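Local atomic coordinates of collagen alpha-1(XX) chain (PDB entry 5KF4), a protein that probably contributes to the extracellular matrix as a fibril-associated collagen, represented here by a single fibronectin type III domain from its non-collagenous part. Residues T15-S20 with E90-L95; S25-S30 with H68-R73; H37-L42 with I83-V88; Y41-R46 with V56-P61; W45-G50 with T74-S79. One frame throughout, in Å; residues are numbered along the deposited sequence.

Contact 1 (T15-S20 with E90-L95)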
# COMPACT_ATOMS: atom_id res chain seq x y z
N THR A 15 -4.03 -8.82 -5.85
CA THR A 15 -5.18 -8.25 -6.54
C THR A 15 -6.24 -7.78 -5.56
O THR A 15 -6.15 -8.07 -4.36
CB THR A 15 -5.81 -9.25 -7.53
OG1 THR A 15 -6.14 -10.46 -6.83
CG2 THR A 15 -4.86 -9.56 -8.67
N SER A 16 -7.21 -7.03 -6.07
CA SER A 16 -8.42 -6.67 -5.34
C SER A 16 -8.13 -5.93 -4.03
O SER A 16 -8.34 -6.47 -2.95
CB SER A 16 -9.26 -7.93 -5.05
OG SER A 16 -8.78 -8.64 -3.93
N LEU A 17 -7.65 -4.69 -4.15
CA LEU A 17 -7.35 -3.88 -2.98
C LEU A 17 -8.63 -3.39 -2.29
O LEU A 17 -9.50 -2.81 -2.94
CB LEU A 17 -6.48 -2.69 -3.37
CG LEU A 17 -6.03 -1.79 -2.21
CD1 LEU A 17 -4.94 -2.50 -1.43
CD2 LEU A 17 -5.56 -0.44 -2.71
N VAL A 18 -8.72 -3.62 -0.99
CA VAL A 18 -9.88 -3.19 -0.21
C VAL A 18 -9.47 -2.26 0.93
O VAL A 18 -8.76 -2.67 1.85
CB VAL A 18 -10.65 -4.40 0.36
CG1 VAL A 18 -11.90 -3.95 1.09
CG2 VAL A 18 -11.00 -5.39 -0.74
N LEU A 19 -9.95 -1.02 0.88
CA LEU A 19 -9.63 -0.02 1.89
C LEU A 19 -10.83 0.21 2.81
O LEU A 19 -11.81 0.84 2.41
CB LEU A 19 -9.21 1.31 1.25
CG LEU A 19 -8.12 1.35 0.16
CD1 LEU A 19 -8.65 0.88 -1.19
CD2 LEU A 19 -7.54 2.74 0.03
N SER A 20 -10.76 -0.32 4.04
CA SER A 20 -11.91 -0.26 4.95
C SER A 20 -11.52 0.23 6.34
O SER A 20 -10.40 0.69 6.56
CB SER A 20 -12.58 -1.63 5.06
OG SER A 20 -11.67 -2.60 5.55
N GLU A 90 4.90 -3.76 -9.92
CA GLU A 90 3.78 -2.82 -9.94
C GLU A 90 2.69 -3.35 -9.02
O GLU A 90 2.49 -4.56 -8.92
CB GLU A 90 3.24 -2.61 -11.36
CG GLU A 90 3.58 -1.25 -11.96
CD GLU A 90 2.99 -0.09 -11.18
OE1 GLU A 90 3.37 1.07 -11.45
OE2 GLU A 90 2.14 -0.34 -10.30
N GLY A 91 1.99 -2.44 -8.34
CA GLY A 91 1.02 -2.86 -7.36
C GLY A 91 -0.36 -2.24 -7.44
O GLY A 91 -0.75 -1.66 -8.46
N LEU A 92 -1.10 -2.35 -6.34
CA LEU A 92 -2.46 -1.84 -6.26
C LEU A 92 -2.45 -0.45 -5.64
O LEU A 92 -1.60 -0.14 -4.82
CB LEU A 92 -3.33 -2.77 -5.42
CG LEU A 92 -3.32 -4.27 -5.73
CD1 LEU A 92 -4.09 -5.05 -4.68
CD2 LEU A 92 -3.93 -4.51 -7.11
N ARG A 93 -3.42 0.37 -6.02
CA ARG A 93 -3.56 1.65 -5.37
C ARG A 93 -4.98 2.21 -5.42
O ARG A 93 -5.79 1.80 -6.24
CB ARG A 93 -2.56 2.67 -5.95
CG ARG A 93 -2.76 3.02 -7.40
CD ARG A 93 -1.79 4.12 -7.78
NE ARG A 93 -1.25 3.99 -9.13
CZ ARG A 93 -0.31 4.79 -9.63
NH1 ARG A 93 0.19 5.77 -8.89
NH2 ARG A 93 0.12 4.60 -10.87
N GLY A 94 -5.26 3.13 -4.51
CA GLY A 94 -6.55 3.78 -4.43
C GLY A 94 -6.54 5.00 -3.54
O GLY A 94 -5.61 5.21 -2.76
N LEU A 95 -7.58 5.82 -3.65
CA LEU A 95 -7.70 7.02 -2.84
C LEU A 95 -8.72 6.80 -1.73
O LEU A 95 -9.81 6.29 -1.98
CB LEU A 95 -8.13 8.22 -3.70
CG LEU A 95 -7.16 8.71 -4.78
CD1 LEU A 95 -7.89 9.67 -5.70
CD2 LEU A 95 -5.95 9.39 -4.15
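The first segment begins against Leu92: the carbonyl carbon of Thr15 lies 3.6 Å from Leu92 CD1, while the second methyl of Leu92, CD2, faces the CA of Thr15. The same CD1 reaches on to the backbone N of Ser16. The hydroxyl of Ser16 turns back on its own strand and donates to Thr15 O (2.7 Å from OG), approaching from above the carbonyl plane, and also pairs with Thr32 OG1 on the adjoining strand. Leu17 follows as the central hydrophobic residue. Its CB packs 3.6 Å from Leu92 CD1 and 3.8 Å from Leu92 CB, so the root of Leu17 meets both the CB and one methyl of Leu92. CG of Leu17 stands anti to the backbone N (chi1 -177°); beyond it Leu17 CD2 lies 3.8 Å from Arg93 C, close also to the N of Gly94. Leu19 likewise points toward the second segment, its CD2 lying 4.2 Å from Gly94 O. Gly94 has no side chain, and Leu17 CD2 and Leu19 CD2 lie against the backbone of Arg93 and Gly94. The contact across the segments is thus apolar, with the backbones held apart, the strand axes 7.3 Å from each other at closest approach and running 31° from parallel. Leu17 and Leu19 also touch Leu29, and Leu92 touches Trp31. Two edge strands of different sheets stacked face to face in this way are characteristic of the beta sandwich of the fibronectin type III fold.

Contact 2 (S25-S30 with H68-R73)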
# COMPACT_ATOMS: atom_id res chain seq x y z
N SER A 25 -7.83 8.55 11.97
CA SER A 25 -6.38 8.42 11.95
C SER A 25 -5.88 7.10 11.34
O SER A 25 -4.67 6.87 11.27
CB SER A 25 -5.83 8.57 13.37
OG SER A 25 -6.28 7.51 14.20
N SER A 26 -6.79 6.24 10.92
CA SER A 26 -6.42 4.92 10.42
C SER A 26 -7.29 4.42 9.27
O SER A 26 -8.46 4.79 9.15
CB SER A 26 -6.46 3.88 11.54
OG SER A 26 -7.80 3.47 11.78
N ILE A 27 -6.70 3.59 8.42
CA ILE A 27 -7.47 2.85 7.42
C ILE A 27 -6.98 1.41 7.42
O ILE A 27 -5.85 1.13 7.85
CB ILE A 27 -7.33 3.40 5.99
CG1 ILE A 27 -5.93 3.12 5.44
CG2 ILE A 27 -7.72 4.88 5.93
CD1 ILE A 27 -5.86 3.11 3.92
N ARG A 28 -7.81 0.48 6.97
CA ARG A 28 -7.30 -0.87 6.80
C ARG A 28 -7.09 -1.13 5.32
O ARG A 28 -7.87 -0.69 4.48
CB ARG A 28 -8.24 -1.92 7.39
CG ARG A 28 -7.45 -3.07 7.99
CD ARG A 28 -8.31 -4.14 8.63
NE ARG A 28 -7.85 -4.51 9.97
CZ ARG A 28 -6.64 -4.99 10.28
NH1 ARG A 28 -6.36 -5.28 11.54
NH2 ARG A 28 -5.72 -5.18 9.34
N LEU A 29 -6.02 -1.85 5.03
CA LEU A 29 -5.67 -2.19 3.67
C LEU A 29 -5.82 -3.69 3.50
O LEU A 29 -5.38 -4.45 4.36
CB LEU A 29 -4.25 -1.74 3.36
CG LEU A 29 -3.95 -1.34 1.92
CD1 LEU A 29 -4.96 -0.31 1.45
CD2 LEU A 29 -2.54 -0.80 1.86
N SER A 30 -6.43 -4.10 2.41
CA SER A 30 -6.62 -5.52 2.15
C SER A 30 -6.44 -5.82 0.67
O SER A 30 -6.85 -5.04 -0.18
CB SER A 30 -8.00 -5.97 2.64
OG SER A 30 -7.99 -6.24 4.03
N HIS A 68 -1.68 3.64 10.48
CA HIS A 68 -2.07 4.40 11.66
C HIS A 68 -1.51 5.81 11.62
O HIS A 68 -0.71 6.15 10.74
CB HIS A 68 -1.61 3.71 12.95
CG HIS A 68 -2.31 2.42 13.25
ND1 HIS A 68 -1.79 1.19 12.89
CD2 HIS A 68 -3.48 2.17 13.88
CE1 HIS A 68 -2.61 0.24 13.29
NE2 HIS A 68 -3.64 0.80 13.89
N ASN A 69 -1.91 6.62 12.59
CA ASN A 69 -1.39 7.97 12.78
C ASN A 69 -1.60 8.85 11.56
O ASN A 69 -0.75 9.67 11.22
CB ASN A 69 0.10 7.91 13.14
CG ASN A 69 0.36 7.11 14.40
OD1 ASN A 69 -0.02 7.52 15.50
ND2 ASN A 69 1.00 5.95 14.25
N LEU A 70 -2.75 8.69 10.91
CA LEU A 70 -3.09 9.49 9.74
C LEU A 70 -3.78 10.78 10.16
O LEU A 70 -4.45 10.83 11.19
CB LEU A 70 -3.98 8.70 8.79
CG LEU A 70 -3.37 7.43 8.19
CD1 LEU A 70 -4.41 6.65 7.41
CD2 LEU A 70 -2.17 7.77 7.33
N ALA A 71 -3.60 11.84 9.38
CA ALA A 71 -4.30 13.09 9.63
C ALA A 71 -5.76 12.99 9.20
O ALA A 71 -6.08 12.35 8.20
CB ALA A 71 -3.62 14.24 8.89
N SER A 72 -6.63 13.63 9.97
CA SER A 72 -8.07 13.59 9.71
C SER A 72 -8.46 14.46 8.51
O SER A 72 -7.70 15.33 8.10
CB SER A 72 -8.84 14.05 10.95
OG SER A 72 -8.72 15.46 11.13
N ARG A 73 -9.63 14.18 7.95
CA ARG A 73 -10.17 14.94 6.82
C ARG A 73 -9.17 15.03 5.67
O ARG A 73 -9.08 16.06 5.01
CB ARG A 73 -10.56 16.36 7.25
CG ARG A 73 -11.25 16.45 8.60
CD ARG A 73 -11.71 17.88 8.88
NE ARG A 73 -10.59 18.80 9.06
CZ ARG A 73 -9.93 18.96 10.20
NH1 ARG A 73 -10.27 18.27 11.28
NH2 ARG A 73 -8.92 19.83 10.27
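Leu70 folds its side chain over the carbonyl group of Ser25, with CB 3.2 Å and CG 3.4 Å from Ser25 O. The first torsion (chi1 -62°) sets CG anti to the carbonyl carbon of Leu70 and beside its own N. Leu70 CD1 lies near the backbone N of Ile27 and 4.0 Å from Ile27 CG2, the two side chains crossing at about a right angle. The same Ser25 oxygen is the acceptor of the hydrogen bond that joins the segments. Leu70 N donates to it over 2.7 Å with 162° at the hydrogen, the donor standing 26° out of the carbonyl plane. Asn69 N is also near this oxygen but at a poor angle, so a single N-H does the gripping. Asn69 itself has left-handed helical backbone angles, turning the chain where it leaves the preceding strand. A reciprocal, softer link runs from Ser25 CA to Leu70 O (3.2 Å), a C-H...O contact. Beside this, Ser26 CB lies 4.2 Å from CD2 of the His68 ring and meets it obliquely, while the Ser26 hydroxyl bonds to Thr23 OG1. Deeper in, Leu70 rests on Trp45 and Tyr76. The bond between the Tyr76 hydroxyl and the backbone N of Ala71, five residues earlier, fits a tyrosine corner, a feature of Greek-key sandwiches including fibronectin type III domains; Leu70 packs beside it.

Contact 3 (H37-L42 with I83-V88)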
# COMPACT_ATOMS: atom_id res chain seq x y z
N HIS A 37 3.75 -16.50 -2.73
CA HIS A 37 3.85 -15.45 -1.74
C HIS A 37 5.23 -14.81 -1.81
O HIS A 37 6.24 -15.51 -1.95
CB HIS A 37 3.56 -16.01 -0.35
CG HIS A 37 2.12 -16.33 -0.12
ND1 HIS A 37 1.19 -16.30 -1.14
CD2 HIS A 37 1.45 -16.71 0.99
CE1 HIS A 37 0.00 -16.63 -0.66
NE2 HIS A 37 0.13 -16.89 0.63
N PRO A 38 5.30 -13.48 -1.71
CA PRO A 38 6.59 -12.81 -1.83
C PRO A 38 7.42 -12.91 -0.57
O PRO A 38 7.02 -13.57 0.39
CB PRO A 38 6.20 -11.36 -2.12
CG PRO A 38 4.91 -11.19 -1.41
CD PRO A 38 4.19 -12.51 -1.58
N LEU A 39 8.62 -12.32 -0.60
CA LEU A 39 9.41 -12.24 0.61
C LEU A 39 8.81 -11.11 1.43
O LEU A 39 8.67 -11.22 2.65
CB LEU A 39 10.89 -12.00 0.31
CG LEU A 39 11.70 -13.26 -0.03
CD1 LEU A 39 11.38 -13.78 -1.43
CD2 LEU A 39 13.19 -13.03 0.14
N LYS A 40 8.44 -10.03 0.74
CA LYS A 40 7.91 -8.83 1.39
C LYS A 40 6.88 -8.06 0.54
O LYS A 40 6.72 -8.32 -0.65
CB LYS A 40 9.06 -7.87 1.75
CG LYS A 40 10.12 -8.41 2.70
CD LYS A 40 9.55 -8.60 4.10
CE LYS A 40 10.51 -9.36 5.01
NZ LYS A 40 10.00 -9.46 6.40
N TYR A 41 6.19 -7.11 1.18
CA TYR A 41 5.35 -6.12 0.50
C TYR A 41 5.75 -4.69 0.89
O TYR A 41 5.95 -4.41 2.07
CB TYR A 41 3.86 -6.32 0.83
CG TYR A 41 3.17 -7.44 0.11
CD1 TYR A 41 2.82 -7.32 -1.23
CD2 TYR A 41 2.82 -8.61 0.78
CE1 TYR A 41 2.17 -8.34 -1.89
CE2 TYR A 41 2.16 -9.64 0.12
CZ TYR A 41 1.84 -9.50 -1.22
OH TYR A 41 1.19 -10.52 -1.88
N LEU A 42 5.83 -3.79 -0.09
CA LEU A 42 6.03 -2.37 0.21
C LEU A 42 4.72 -1.60 0.15
O LEU A 42 4.05 -1.57 -0.89
CB LEU A 42 7.03 -1.74 -0.76
CG LEU A 42 7.13 -0.21 -0.66
CD1 LEU A 42 7.70 0.23 0.68
CD2 LEU A 42 7.90 0.40 -1.82
N ILE A 83 7.24 -7.46 -2.97
CA ILE A 83 8.70 -7.58 -3.00
C ILE A 83 9.12 -9.04 -3.07
O ILE A 83 9.01 -9.79 -2.10
CB ILE A 83 9.35 -6.91 -1.76
CG1 ILE A 83 8.90 -5.45 -1.61
CG2 ILE A 83 10.87 -7.02 -1.83
CD1 ILE A 83 9.24 -4.56 -2.78
N TYR A 84 9.58 -9.44 -4.25
CA TYR A 84 10.10 -10.78 -4.51
C TYR A 84 11.60 -10.67 -4.76
O TYR A 84 12.18 -9.59 -4.64
CB TYR A 84 9.41 -11.42 -5.71
CG TYR A 84 7.94 -11.75 -5.51
CD1 TYR A 84 6.97 -10.76 -5.58
CD2 TYR A 84 7.52 -13.06 -5.28
CE1 TYR A 84 5.63 -11.06 -5.43
CE2 TYR A 84 6.18 -13.37 -5.12
CZ TYR A 84 5.25 -12.36 -5.19
OH TYR A 84 3.91 -12.65 -5.03
N GLU A 85 12.23 -11.79 -5.10
CA GLU A 85 13.63 -11.79 -5.53
C GLU A 85 13.84 -11.15 -6.91
O GLU A 85 14.92 -10.64 -7.20
CB GLU A 85 14.19 -13.22 -5.53
CG GLU A 85 15.71 -13.31 -5.59
CD GLU A 85 16.42 -12.79 -4.35
OE1 GLU A 85 15.75 -12.43 -3.36
OE2 GLU A 85 17.67 -12.74 -4.37
N GLY A 86 12.82 -11.19 -7.75
CA GLY A 86 12.91 -10.69 -9.11
C GLY A 86 12.77 -9.18 -9.26
O GLY A 86 12.82 -8.66 -10.37
N GLY A 87 12.58 -8.50 -8.14
CA GLY A 87 12.54 -7.04 -8.11
C GLY A 87 11.34 -6.48 -7.37
O GLY A 87 10.75 -7.15 -6.53
N VAL A 88 11.00 -5.22 -7.66
CA VAL A 88 9.79 -4.62 -7.11
C VAL A 88 8.72 -4.62 -8.20
O VAL A 88 8.95 -4.14 -9.31
CB VAL A 88 10.03 -3.19 -6.58
CG1 VAL A 88 10.83 -2.36 -7.57
CG2 VAL A 88 8.70 -2.51 -6.22
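Ile83 packs against the backbone of Lys40 from its first side-chain atom onward: CB lies 3.2 Å from Lys40 O. At the branch, CG2 turns to Lys40 CB at 4.1 Å, while CG1 follows the facing strand to within 3.8 Å of Leu42 N. The tip, CD1, ends against Leu42 CB. The backbone beneath carries a classic beta bulge, in which Leu39 and Lys40 both face Ile83. Its carbonyl oxygen receives a straight bond from Lys40 N (2.9 Å, 166°), lying in the carbonyl plane, and a weak, bent one from Leu39 N; Ile83 N is bonded in turn to Lys40 O. Pro38, just ahead of the bulge, touches two rings. Its CB stands 3.3 Å above the centre of the Tyr84 ring, a CH-pi contact, and its CG lies over the Tyr41 ring, offset toward the rim. The Tyr84 side chain is poorly ordered, although its hydroxyl has a hydrogen-bond partner in Arg36 O. Chemically, one carbonyl serves two N-H groups, one of them weakly, where the strand carries an extra residue, and the proline, which has no N-H to offer, contributes a CH-pi contact to the face of Tyr84 instead.

Contact 4 (Y41-R46 with V56-P61); sequences YLIVWR and VVVEGP
Tyr41 and Ile43 lie on one face of this strand pair, together with Val56 and Val58, and their side chains interlock there. Val58 CG2 is wedged between two neighbours, 3.5 Å from Tyr41 CB and 3.6 Å from Ile43 CD1; it occupies the position between its own backbone N and carbonyl carbon. The Tyr41 ring extends beyond the valine and turns an edge to the departing chain: CD2 faces Glu59 O and CE2 faces Gly60 O, each at 3.3 Å and near the ring plane. At the other end Val56 CG1 meets Ile43 CB and, 3.7 Å away, CZ3 on the edge of the Trp45 indole. CG of Trp45 sits between the backbone N and carbonyl carbon (chi1 63°), and the far edge of the indole lies beside this valine. On the reverse face Leu42 and Val57 form a separate pair, with the leucine CD1 3.6 Å from the valine CG2 and the two side chains slanting across each other. Backbone bonds join Tyr41 with Val58 and Ile43 with Val56, in both directions for each pair. Between them Leu42 and Val57 form a non-hydrogen-bonded pair, where Val57 CA points a C-H at Tyr41 O. The two strands make an antiparallel hairpin, with 54-59 outermost in its sheet and 75-84 flanking strand 40-47 on its other side. Ile43 and Val58 look across the sandwich to strand 64-67, touching Thr65, and the Tyr41 ring is packed edge-to-face with Trp31.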
# COMPACT_ATOMS: atom_id res chain seq x y z
N TYR A 41 6.19 -7.11 1.18
CA TYR A 41 5.35 -6.12 0.50
C TYR A 41 5.75 -4.69 0.89
O TYR A 41 5.95 -4.41 2.07
CB TYR A 41 3.86 -6.32 0.83
CG TYR A 41 3.17 -7.44 0.11
CD1 TYR A 41 2.82 -7.32 -1.23
CD2 TYR A 41 2.82 -8.61 0.78
CE1 TYR A 41 2.17 -8.34 -1.89
CE2 TYR A 41 2.16 -9.64 0.12
CZ TYR A 41 1.84 -9.50 -1.22
OH TYR A 41 1.19 -10.52 -1.88
N LEU A 42 5.83 -3.79 -0.09
CA LEU A 42 6.03 -2.37 0.21
C LEU A 42 4.72 -1.60 0.15
O LEU A 42 4.05 -1.57 -0.89
CB LEU A 42 7.03 -1.74 -0.76
CG LEU A 42 7.13 -0.21 -0.66
CD1 LEU A 42 7.70 0.23 0.68
CD2 LEU A 42 7.90 0.40 -1.82
N ILE A 43 4.38 -0.94 1.25
CA ILE A 43 3.17 -0.12 1.35
C ILE A 43 3.50 1.37 1.46
O ILE A 43 4.28 1.78 2.31
CB ILE A 43 2.32 -0.55 2.56
CG1 ILE A 43 1.86 -1.99 2.39
CG2 ILE A 43 1.13 0.37 2.73
CD1 ILE A 43 1.65 -2.72 3.69
N VAL A 44 2.89 2.17 0.58
CA VAL A 44 3.17 3.60 0.49
C VAL A 44 1.90 4.43 0.61
O VAL A 44 0.93 4.19 -0.11
CB VAL A 44 3.85 3.95 -0.85
CG1 VAL A 44 4.23 5.43 -0.90
CG2 VAL A 44 5.06 3.06 -1.10
N TRP A 45 1.89 5.41 1.51
CA TRP A 45 0.76 6.34 1.57
C TRP A 45 1.21 7.79 1.75
O TRP A 45 2.13 8.08 2.51
CB TRP A 45 -0.21 5.96 2.69
CG TRP A 45 0.37 6.02 4.07
CD1 TRP A 45 0.14 6.98 5.01
CD2 TRP A 45 1.27 5.08 4.67
NE1 TRP A 45 0.84 6.70 6.15
CE2 TRP A 45 1.55 5.54 5.97
CE3 TRP A 45 1.87 3.90 4.23
CZ2 TRP A 45 2.40 4.86 6.84
CZ3 TRP A 45 2.71 3.22 5.09
CH2 TRP A 45 2.97 3.71 6.38
N ARG A 46 0.56 8.70 1.02
CA ARG A 46 0.87 10.12 1.08
C ARG A 46 -0.39 10.97 0.96
O ARG A 46 -1.37 10.55 0.35
CB ARG A 46 1.85 10.53 -0.02
CG ARG A 46 1.37 10.28 -1.43
CD ARG A 46 2.41 10.74 -2.43
NE ARG A 46 2.79 12.14 -2.18
CZ ARG A 46 3.88 12.72 -2.66
NH1 ARG A 46 4.72 12.05 -3.43
NH2 ARG A 46 4.13 13.99 -2.37
N VAL A 56 6.03 1.46 4.78
CA VAL A 56 6.30 0.35 5.67
C VAL A 56 6.42 -0.88 4.80
O VAL A 56 5.71 -1.03 3.80
CB VAL A 56 5.18 0.17 6.74
CG1 VAL A 56 3.85 -0.17 6.08
CG2 VAL A 56 5.56 -0.91 7.74
N VAL A 57 7.36 -1.75 5.12
CA VAL A 57 7.47 -2.99 4.38
C VAL A 57 6.96 -4.13 5.26
O VAL A 57 7.33 -4.22 6.43
CB VAL A 57 8.92 -3.24 3.91
CG1 VAL A 57 9.09 -4.66 3.39
CG2 VAL A 57 9.29 -2.24 2.83
N VAL A 58 6.11 -4.98 4.70
CA VAL A 58 5.56 -6.11 5.45
C VAL A 58 5.90 -7.41 4.75
O VAL A 58 6.39 -7.40 3.62
CB VAL A 58 4.04 -5.99 5.63
CG1 VAL A 58 3.71 -4.78 6.50
CG2 VAL A 58 3.35 -5.89 4.28
N GLU A 59 5.58 -8.53 5.38
CA GLU A 59 6.02 -9.83 4.88
C GLU A 59 5.17 -10.37 3.74
O GLU A 59 4.05 -9.92 3.50
CB GLU A 59 6.05 -10.86 6.00
CG GLU A 59 6.87 -10.46 7.20
CD GLU A 59 6.05 -9.67 8.20
OE1 GLU A 59 5.68 -8.52 7.89
OE2 GLU A 59 5.76 -10.21 9.29
N GLY A 60 5.73 -11.33 3.02
CA GLY A 60 5.05 -11.99 1.92
C GLY A 60 3.72 -12.68 2.22
O GLY A 60 2.78 -12.55 1.43
N PRO A 61 3.63 -13.43 3.33
CA PRO A 61 2.34 -14.08 3.55
C PRO A 61 1.33 -13.17 4.23
O PRO A 61 0.29 -13.64 4.68
CB PRO A 61 2.69 -15.27 4.44
CG PRO A 61 3.95 -14.86 5.16
CD PRO A 61 4.55 -13.68 4.46

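Contact 5 (W45-G50 with T74-S79); sequences WRASRG and TEYLVS
Ser48 and Glu75 meet twice through polar atoms. Ser48 N donates to Glu75 O over 2.8 Å, nearly straight at 168°, and Ser48 OG donates to Glu75 OE1 over 2.9 Å, approaching from above the carboxylate plane. The other backbone bonds form a reciprocal pair, Arg46 N to Leu77 O and Leu77 N to Arg46 O. C-H groups complete the backbone contacts: Trp45 CA points at Leu77 O (3.1 Å), and Tyr76 CA at Arg46 O. Among the aromatic groups, the five-membered ring of Trp45 turns its edge toward the face of Tyr76 in an offset edge-to-face pair, with centroids 5.9 Å apart and planes at 61°; the two side chains lie side by side, pointing the same way. Apolar contacts add to this: Trp45 CB lies 4.1 Å from Val78 CG2, and Ala47 CB faces Thr74 CG2. Since a type I turn runs from Ala47 to Gly50, the double grip on Ser48 falls just where the strand gives way to the turn. Donation from the serine hydroxyl would be expected to stabilise negative charge on the Glu75 carboxylate.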
# COMPACT_ATOMS: atom_id res chain seq x y z
N TRP A 45 1.89 5.41 1.51
CA TRP A 45 0.76 6.34 1.57
C TRP A 45 1.21 7.79 1.75
O TRP A 45 2.13 8.08 2.51
CB TRP A 45 -0.21 5.96 2.69
CG TRP A 45 0.37 6.02 4.07
CD1 TRP A 45 0.14 6.98 5.01
CD2 TRP A 45 1.27 5.08 4.67
NE1 TRP A 45 0.84 6.70 6.15
CE2 TRP A 45 1.55 5.54 5.97
CE3 TRP A 45 1.87 3.90 4.23
CZ2 TRP A 45 2.40 4.86 6.84
CZ3 TRP A 45 2.71 3.22 5.09
CH2 TRP A 45 2.97 3.71 6.38
N ARG A 46 0.56 8.70 1.02
CA ARG A 46 0.87 10.12 1.08
C ARG A 46 -0.39 10.97 0.96
O ARG A 46 -1.37 10.55 0.35
CB ARG A 46 1.85 10.53 -0.02
CG ARG A 46 1.37 10.28 -1.43
CD ARG A 46 2.41 10.74 -2.43
NE ARG A 46 2.79 12.14 -2.18
CZ ARG A 46 3.88 12.72 -2.66
NH1 ARG A 46 4.72 12.05 -3.43
NH2 ARG A 46 4.13 13.99 -2.37
N ALA A 47 -0.36 12.16 1.55
CA ALA A 47 -1.47 13.08 1.39
C ALA A 47 -1.52 13.54 -0.07
O ALA A 47 -0.52 14.01 -0.62
CB ALA A 47 -1.33 14.28 2.33
N SER A 48 -2.69 13.40 -0.69
CA SER A 48 -2.85 13.62 -2.13
C SER A 48 -2.58 15.07 -2.57
O SER A 48 -2.31 15.32 -3.74
CB SER A 48 -4.25 13.20 -2.58
OG SER A 48 -5.22 14.18 -2.25
N ARG A 49 -2.66 16.01 -1.63
CA ARG A 49 -2.51 17.42 -1.96
C ARG A 49 -1.09 17.93 -1.78
O ARG A 49 -0.84 19.13 -1.88
CB ARG A 49 -3.42 18.27 -1.08
CG ARG A 49 -4.89 18.25 -1.41
CD ARG A 49 -5.59 19.20 -0.46
NE ARG A 49 -5.09 20.56 -0.62
CZ ARG A 49 -5.36 21.56 0.21
NH1 ARG A 49 -6.12 21.36 1.28
NH2 ARG A 49 -4.86 22.77 -0.01
N GLY A 50 -0.16 17.02 -1.52
CA GLY A 50 1.23 17.42 -1.35
C GLY A 50 1.74 17.12 0.04
O GLY A 50 1.43 17.83 1.00
N THR A 74 -8.43 13.95 5.44
CA THR A 74 -7.32 13.99 4.50
C THR A 74 -7.41 12.88 3.47
O THR A 74 -7.73 11.74 3.80
CB THR A 74 -5.97 13.90 5.23
OG1 THR A 74 -5.93 14.85 6.29
CG2 THR A 74 -4.82 14.15 4.27
N GLU A 75 -7.14 13.22 2.21
CA GLU A 75 -7.11 12.24 1.14
C GLU A 75 -5.72 11.64 1.00
O GLU A 75 -4.73 12.37 0.91
CB GLU A 75 -7.55 12.87 -0.18
CG GLU A 75 -7.62 11.88 -1.33
CD GLU A 75 -8.27 12.47 -2.57
OE1 GLU A 75 -8.03 13.65 -2.87
OE2 GLU A 75 -9.02 11.73 -3.25
N TYR A 76 -5.65 10.32 1.00
CA TYR A 76 -4.39 9.62 0.82
C TYR A 76 -4.35 8.75 -0.43
O TYR A 76 -5.32 8.09 -0.76
CB TYR A 76 -4.09 8.75 2.05
CG TYR A 76 -3.68 9.53 3.28
CD1 TYR A 76 -2.35 9.90 3.48
CD2 TYR A 76 -4.60 9.89 4.25
CE1 TYR A 76 -1.97 10.60 4.59
CE2 TYR A 76 -4.22 10.59 5.37
CZ TYR A 76 -2.90 10.94 5.54
OH TYR A 76 -2.51 11.65 6.65
N LEU A 77 -3.21 8.78 -1.12
CA LEU A 77 -2.92 7.79 -2.14
C LEU A 77 -2.22 6.63 -1.47
O LEU A 77 -1.17 6.79 -0.86
CB LEU A 77 -2.04 8.37 -3.25
CG LEU A 77 -1.86 7.45 -4.46
CD1 LEU A 77 -3.20 7.13 -5.11
CD2 LEU A 77 -0.89 8.04 -5.48
N VAL A 78 -2.80 5.44 -1.60
CA VAL A 78 -2.28 4.28 -0.89
C VAL A 78 -1.83 3.20 -1.86
O VAL A 78 -2.61 2.78 -2.71
CB VAL A 78 -3.33 3.70 0.07
CG1 VAL A 78 -2.77 2.50 0.79
CG2 VAL A 78 -3.78 4.76 1.06
N SER A 79 -0.59 2.75 -1.75
CA SER A 79 -0.03 1.80 -2.70
C SER A 79 0.50 0.53 -2.04
O SER A 79 1.02 0.56 -0.92
CB SER A 79 1.08 2.46 -3.51
OG SER A 79 0.59 3.58 -4.23

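The five contacts trace one sandwich from edge to edge. Contacts 3, 4 and 5 share strand 40-47: contacts 3 and 5 join it to strand 75-84 near opposite ends, their centres 23 Å apart, and contact 4 joins it to its other neighbour. Contact 1 spans the two sheets. It meets contact 5 through Gly94 O and Val78 N, 3.0 Å apart, and contact 2 through the pairing of strands 15-20 and 27-32. Contact 2 lies near one end of the sandwich beside contact 5, their centres 10 Å apart, and Leu70 CD2 is 3.4 Å from Trp45 CD1. The general lesson is that sheet bonding and cross-sheet side-chain contacts repeatedly draw on the same residues.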